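Local coordinates for putative cobalamin synthesis related protein (Corynebacterium diphtheriae, PDB 2NPN) that binds S-adenosylmethionine and a magnesium ion and is probably a methyltransferase of cobalamin biosynthesis, possibly the deacetylating precorrin-6A synthase, at residues W192-W203 with K217-A228. Sequence-based numbering, arbitrary orientation. Where two conformers were deposited one is given.
With MG (magnesium ion), chain B.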
loop_
_atom_site.group_PDB
_atom_site.type_symbol
_atom_site.label_atom_id
_atom_site.label_comp_id
_atom_site.label_asym_id
_atom_site.label_seq_id
_atom_site.Cartn_x
_atom_site.Cartn_y
_atom_site.Cartn_z
ATOM N N TRP A 192 5.154 -18.420 5.507
ATOM C CA TRP A 192 4.198 -19.512 5.558
ATOM C C TRP A 192 4.879 -20.866 5.820
ATOM O O TRP A 192 4.283 -21.755 6.419
ATOM C CB TRP A 192 3.352 -19.608 4.292
ATOM C CG TRP A 192 4.105 -19.785 2.977
ATOM C CD1 TRP A 192 4.501 -20.959 2.432
ATOM C CD2 TRP A 192 4.508 -18.764 2.073
ATOM N NE1 TRP A 192 5.110 -20.728 1.239
ATOM C CE2 TRP A 192 5.114 -19.391 0.981
ATOM C CE3 TRP A 192 4.392 -17.377 2.070
ATOM C CZ2 TRP A 192 5.619 -18.672 -0.094
ATOM C CZ3 TRP A 192 4.865 -16.674 0.996
ATOM C CH2 TRP A 192 5.488 -17.325 -0.065
ATOM N N GLN A 193 6.084 -21.031 5.311
ATOM C CA GLN A 193 6.749 -22.331 5.461
ATOM C C GLN A 193 7.069 -22.622 6.918
ATOM O O GLN A 193 7.134 -23.806 7.340
ATOM C CB GLN A 193 8.009 -22.342 4.588
ATOM C CG GLN A 193 7.738 -22.375 3.074
ATOM C CD GLN A 193 7.156 -23.710 2.604
ATOM O OE1 GLN A 193 6.005 -24.014 2.878
ATOM N NE2 GLN A 193 7.977 -24.532 1.918
ATOM N N ASP A 194 7.269 -21.567 7.703
ATOM C CA ASP A 194 7.741 -21.671 9.076
ATOM C C ASP A 194 6.631 -21.932 10.097
ATOM O O ASP A 194 6.919 -22.384 11.209
ATOM C CB ASP A 194 8.483 -20.378 9.448
ATOM C CG ASP A 194 9.590 -20.012 8.436
ATOM O OD1 ASP A 194 10.351 -20.907 8.012
ATOM O OD2 ASP A 194 9.682 -18.820 8.076
ATOM N N VAL A 195 5.384 -21.657 9.741
ATOM C CA VAL A 195 4.297 -21.726 10.715
ATOM C C VAL A 195 3.184 -22.715 10.370
ATOM O O VAL A 195 2.278 -22.931 11.159
ATOM C CB VAL A 195 3.656 -20.351 10.933
ATOM C CG1 VAL A 195 4.715 -19.382 11.458
ATOM C CG2 VAL A 195 3.042 -19.792 9.649
ATOM N N ALA A 196 3.243 -23.281 9.177
ATOM C CA ALA A 196 2.184 -24.204 8.734
ATOM C C ALA A 196 2.135 -25.506 9.516
ATOM O O ALA A 196 3.152 -26.040 9.962
ATOM C CB ALA A 196 2.336 -24.477 7.240
ATOM N N THR A 197 0.907 -25.992 9.697
ATOM C CA THR A 197 0.606 -27.359 10.094
ATOM C C THR A 197 -0.050 -28.062 8.901
ATOM O O THR A 197 -0.280 -27.436 7.850
ATOM C CB THR A 197 -0.405 -27.444 11.272
ATOM O OG1 THR A 197 -1.736 -27.186 10.784
ATOM C CG2 THR A 197 -0.041 -26.472 12.404
ATOM N N GLU A 198 -0.426 -29.326 9.098
ATOM C CA GLU A 198 -1.092 -30.050 8.006
ATOM C C GLU A 198 -2.422 -29.410 7.611
ATOM O O GLU A 198 -2.869 -29.622 6.480
ATOM C CB GLU A 198 -1.267 -31.557 8.299
ATOM C CG GLU A 198 -2.315 -31.920 9.280
ATOM C CD GLU A 198 -2.520 -33.460 9.480
ATOM O OE1 GLU A 198 -2.253 -34.319 8.586
ATOM O OE2 GLU A 198 -2.928 -33.826 10.601
ATOM N N HIS A 199 -3.037 -28.642 8.517
ATOM C CA HIS A 199 -4.370 -28.055 8.274
ATOM C C HIS A 199 -4.332 -26.626 7.740
ATOM O O HIS A 199 -5.396 -26.052 7.416
ATOM C CB HIS A 199 -5.164 -28.072 9.549
ATOM C CG HIS A 199 -5.393 -29.451 10.059
ATOM N ND1 HIS A 199 -6.041 -30.427 9.319
ATOM C CD2 HIS A 199 -5.030 -30.034 11.219
ATOM C CE1 HIS A 199 -6.099 -31.538 10.029
ATOM N NE2 HIS A 199 -5.468 -31.339 11.176
ATOM N N THR A 200 -3.137 -26.030 7.654
ATOM C CA THR A 200 -3.025 -24.625 7.249
ATOM C C THR A 200 -3.266 -24.479 5.761
ATOM O O THR A 200 -2.543 -25.101 4.948
ATOM C CB THR A 200 -1.633 -24.082 7.580
ATOM O OG1 THR A 200 -1.312 -24.407 8.939
ATOM C CG2 THR A 200 -1.592 -22.551 7.309
ATOM N N TYR A 201 -4.249 -23.654 5.411
ATOM C CA TYR A 201 -4.595 -23.382 4.017
ATOM C C TYR A 201 -4.091 -21.964 3.700
ATOM O O TYR A 201 -4.158 -21.105 4.580
ATOM C CB TYR A 201 -6.099 -23.430 3.804
ATOM C CG TYR A 201 -6.466 -23.644 2.361
ATOM C CD1 TYR A 201 -6.577 -24.932 1.834
ATOM C CD2 TYR A 201 -6.758 -22.590 1.528
ATOM C CE1 TYR A 201 -6.908 -25.129 0.519
ATOM C CE2 TYR A 201 -7.105 -22.787 0.209
ATOM C CZ TYR A 201 -7.181 -24.062 -0.300
ATOM O OH TYR A 201 -7.517 -24.368 -1.625
HETATM N N MSE A 202 -3.641 -21.737 2.469
HETATM C CA MSE A 202 -3.189 -20.404 2.068
HETATM C C MSE A 202 -3.841 -19.962 0.755
HETATM O O MSE A 202 -3.963 -20.746 -0.206
HETATM C CB MSE A 202 -1.653 -20.381 1.896
HETATM C CG MSE A 202 -1.134 -19.019 1.453
HETATM SE SE MSE A 202 0.840 -18.861 1.473
HETATM C CE MSE A 202 1.296 -20.316 0.279
ATOM N N TRP A 203 -4.274 -18.687 0.747
ATOM C CA TRP A 203 -4.576 -17.962 -0.458
ATOM C C TRP A 203 -3.540 -16.864 -0.650
ATOM O O TRP A 203 -3.354 -16.033 0.226
ATOM C CB TRP A 203 -5.944 -17.338 -0.389
ATOM C CG TRP A 203 -7.089 -18.320 -0.310
ATOM C CD1 TRP A 203 -7.838 -18.818 -1.339
ATOM C CD2 TRP A 203 -7.652 -18.864 0.888
ATOM N NE1 TRP A 203 -8.831 -19.653 -0.852
ATOM C CE2 TRP A 203 -8.744 -19.679 0.508
ATOM C CE3 TRP A 203 -7.341 -18.735 2.254
ATOM C CZ2 TRP A 203 -9.544 -20.339 1.462
ATOM C CZ3 TRP A 203 -8.148 -19.392 3.183
ATOM C CH2 TRP A 203 -9.221 -20.186 2.778
ATOM N N LYS A 217 -3.485 -20.921 -4.502
ATOM C CA LYS A 217 -4.134 -21.361 -3.295
ATOM C C LYS A 217 -4.006 -22.868 -3.068
ATOM O O LYS A 217 -3.894 -23.653 -4.007
ATOM C CB LYS A 217 -5.605 -20.991 -3.280
ATOM C CG LYS A 217 -6.459 -21.758 -4.266
ATOM C CD LYS A 217 -7.936 -21.404 -4.109
ATOM C CE LYS A 217 -8.815 -22.187 -5.045
ATOM N NZ LYS A 217 -8.446 -21.817 -6.428
ATOM N N GLY A 218 -4.074 -23.238 -1.811
ATOM C CA GLY A 218 -4.007 -24.612 -1.422
ATOM C C GLY A 218 -3.442 -24.833 -0.041
ATOM O O GLY A 218 -3.033 -23.884 0.631
ATOM N N TYR A 219 -3.418 -26.085 0.406
ATOM C CA TYR A 219 -2.777 -26.354 1.683
ATOM C C TYR A 219 -1.299 -26.053 1.612
ATOM O O TYR A 219 -0.636 -26.417 0.631
ATOM C CB TYR A 219 -3.000 -27.811 2.125
ATOM C CG TYR A 219 -4.403 -28.022 2.651
ATOM C CD1 TYR A 219 -4.706 -27.759 3.984
ATOM C CD2 TYR A 219 -5.445 -28.427 1.798
ATOM C CE1 TYR A 219 -5.987 -27.902 4.469
ATOM C CE2 TYR A 219 -6.743 -28.588 2.275
ATOM C CZ TYR A 219 -7.017 -28.314 3.593
ATOM O OH TYR A 219 -8.286 -28.441 4.095
ATOM N N VAL A 220 -0.752 -25.477 2.665
ATOM C CA VAL A 220 0.687 -25.164 2.665
ATOM C C VAL A 220 1.532 -26.457 2.503
ATOM O O VAL A 220 2.580 -26.431 1.812
ATOM C CB VAL A 220 1.122 -24.296 3.889
ATOM C CG1 VAL A 220 2.672 -24.119 3.910
ATOM C CG2 VAL A 220 0.365 -22.948 3.892
ATOM N N HIS A 221 0.984 -27.552 3.091
ATOM C CA HIS A 221 1.517 -28.948 2.975
ATOM C C HIS A 221 1.835 -29.263 1.529
ATOM O O HIS A 221 2.958 -29.748 1.206
ATOM C CB HIS A 221 0.681 -30.080 3.733
ATOM C CG HIS A 221 -0.720 -30.407 3.226
ATOM N ND1 HIS A 221 -1.824 -30.397 4.063
ATOM C CD2 HIS A 221 -1.166 -30.940 2.057
ATOM C CE1 HIS A 221 -2.898 -30.764 3.401
ATOM N NE2 HIS A 221 -2.530 -31.125 2.183
ATOM N N GLU A 222 0.895 -28.886 0.672
ATOM C CA GLU A 222 0.905 -29.201 -0.767
ATOM C C GLU A 222 1.649 -28.190 -1.646
ATOM O O GLU A 222 2.373 -28.591 -2.583
ATOM C CB GLU A 222 -0.501 -29.279 -1.374
ATOM C CG GLU A 222 -0.396 -29.423 -2.942
ATOM C CD GLU A 222 -1.677 -29.675 -3.700
ATOM O OE1 GLU A 222 -2.717 -29.018 -3.419
ATOM O OE2 GLU A 222 -1.632 -30.518 -4.634
ATOM N N ILE A 223 1.388 -26.901 -1.423
ATOM C CA ILE A 223 1.856 -25.822 -2.343
ATOM C C ILE A 223 2.941 -24.909 -1.797
ATOM O O ILE A 223 3.455 -24.070 -2.529
ATOM C CB ILE A 223 0.692 -24.875 -2.835
ATOM C CG1 ILE A 223 0.161 -23.955 -1.715
ATOM C CG2 ILE A 223 -0.416 -25.645 -3.491
ATOM C CD1 ILE A 223 -0.654 -22.791 -2.254
ATOM N N GLY A 224 3.253 -24.999 -0.513
ATOM C CA GLY A 224 4.129 -24.009 0.111
ATOM C C GLY A 224 5.494 -23.888 -0.544
ATOM O O GLY A 224 5.956 -22.780 -0.829
ATOM N N ALA A 225 6.142 -25.014 -0.814
ATOM C CA ALA A 225 7.456 -24.985 -1.458
ATOM C C ALA A 225 7.343 -24.465 -2.890
ATOM O O ALA A 225 8.224 -23.713 -3.341
ATOM C CB ALA A 225 8.089 -26.352 -1.452
ATOM N N GLN A 226 6.275 -24.867 -3.595
ATOM C CA GLN A 226 6.030 -24.393 -4.960
ATOM C C GLN A 226 5.852 -22.868 -4.985
ATOM O O GLN A 226 6.367 -22.174 -5.877
ATOM C CB GLN A 226 4.778 -25.064 -5.577
ATOM C CG GLN A 226 4.897 -26.568 -5.811
ATOM C CD GLN A 226 3.565 -27.263 -6.154
ATOM O OE1 GLN A 226 3.563 -28.399 -6.629
ATOM N NE2 GLN A 226 2.443 -26.590 -5.927
ATOM N N VAL A 227 5.103 -22.317 -4.030
ATOM C CA VAL A 227 4.891 -20.872 -4.051
ATOM C C VAL A 227 6.213 -20.144 -3.680
ATOM O O VAL A 227 6.519 -19.046 -4.213
ATOM C CB VAL A 227 3.691 -20.445 -3.157
ATOM C CG1 VAL A 227 3.563 -18.958 -3.141
ATOM C CG2 VAL A 227 2.398 -21.077 -3.703
ATOM N N ALA A 228 7.007 -20.756 -2.804
ATOM C CA ALA A 228 8.316 -20.188 -2.437
ATOM C C ALA A 228 9.171 -20.096 -3.703
ATOM O O ALA A 228 9.795 -19.056 -3.936
ATOM C CB ALA A 228 8.988 -21.005 -1.334
HETATM MG MG MG B . -8.812 -28.888 6.224
HETATM O O HOH W 1 -0.938 -27.369 5.150
#
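The indole of W192 lies as a knob among V220, G224, V227 and A228 on the helix that begins at 220. Its CB points toward that helix, and with chi1 at 58° CG sits between the backbone N and the carbonyl carbon, which turns the ring inward. CD1 meets V220 CG1, and NE1 gives a nearly straight hydrogen bond to G224 O (3.0 Å), which lies close to the indole plane. The same oxygen takes the helical bond from A228 N on the opposite face of its carbonyl plane, so two donors grip it. Farther out, CZ2 reaches V227 CG1 (3.7 Å) and CH2 at the tip rests on the same methyl, while one face of the indole takes the methyl of selenomethionine M202, offset toward the rim. Q193 lays OE1 against G224 CA, and A196 CB presses tightly on V220 CG1 (3.4 Å). Strand 200-206 pairs antiparallel with edge strand 214-217 in the mixed sheet of this tetrapyrrole methylase; after a corner at G218, Y219 takes the N-cap position of helix 220-238. M202 and G218 exchange two backbone bonds, and V220 N donates to T200 O (2.9 Å). On the face of the sheet that carries Y201, W203, K217 and Y219, the Y201 ring lies over G218, whose CA makes a CH-pi contact, and turns its own edge to the face of Y219 (centroids 4.9 Å apart, planes at 85°). Y219 binds the magnesium ion through OH (2.2 Å); L250 O is the second protein ligand. Next in the chain, H221 in one of its two conformers donates from ND1 to E198 O (2.7 Å). A water accepts from H221 N and lies within hydrogen-bonding distance of T197 O and T200 O, with more acceptors around it than protons to give.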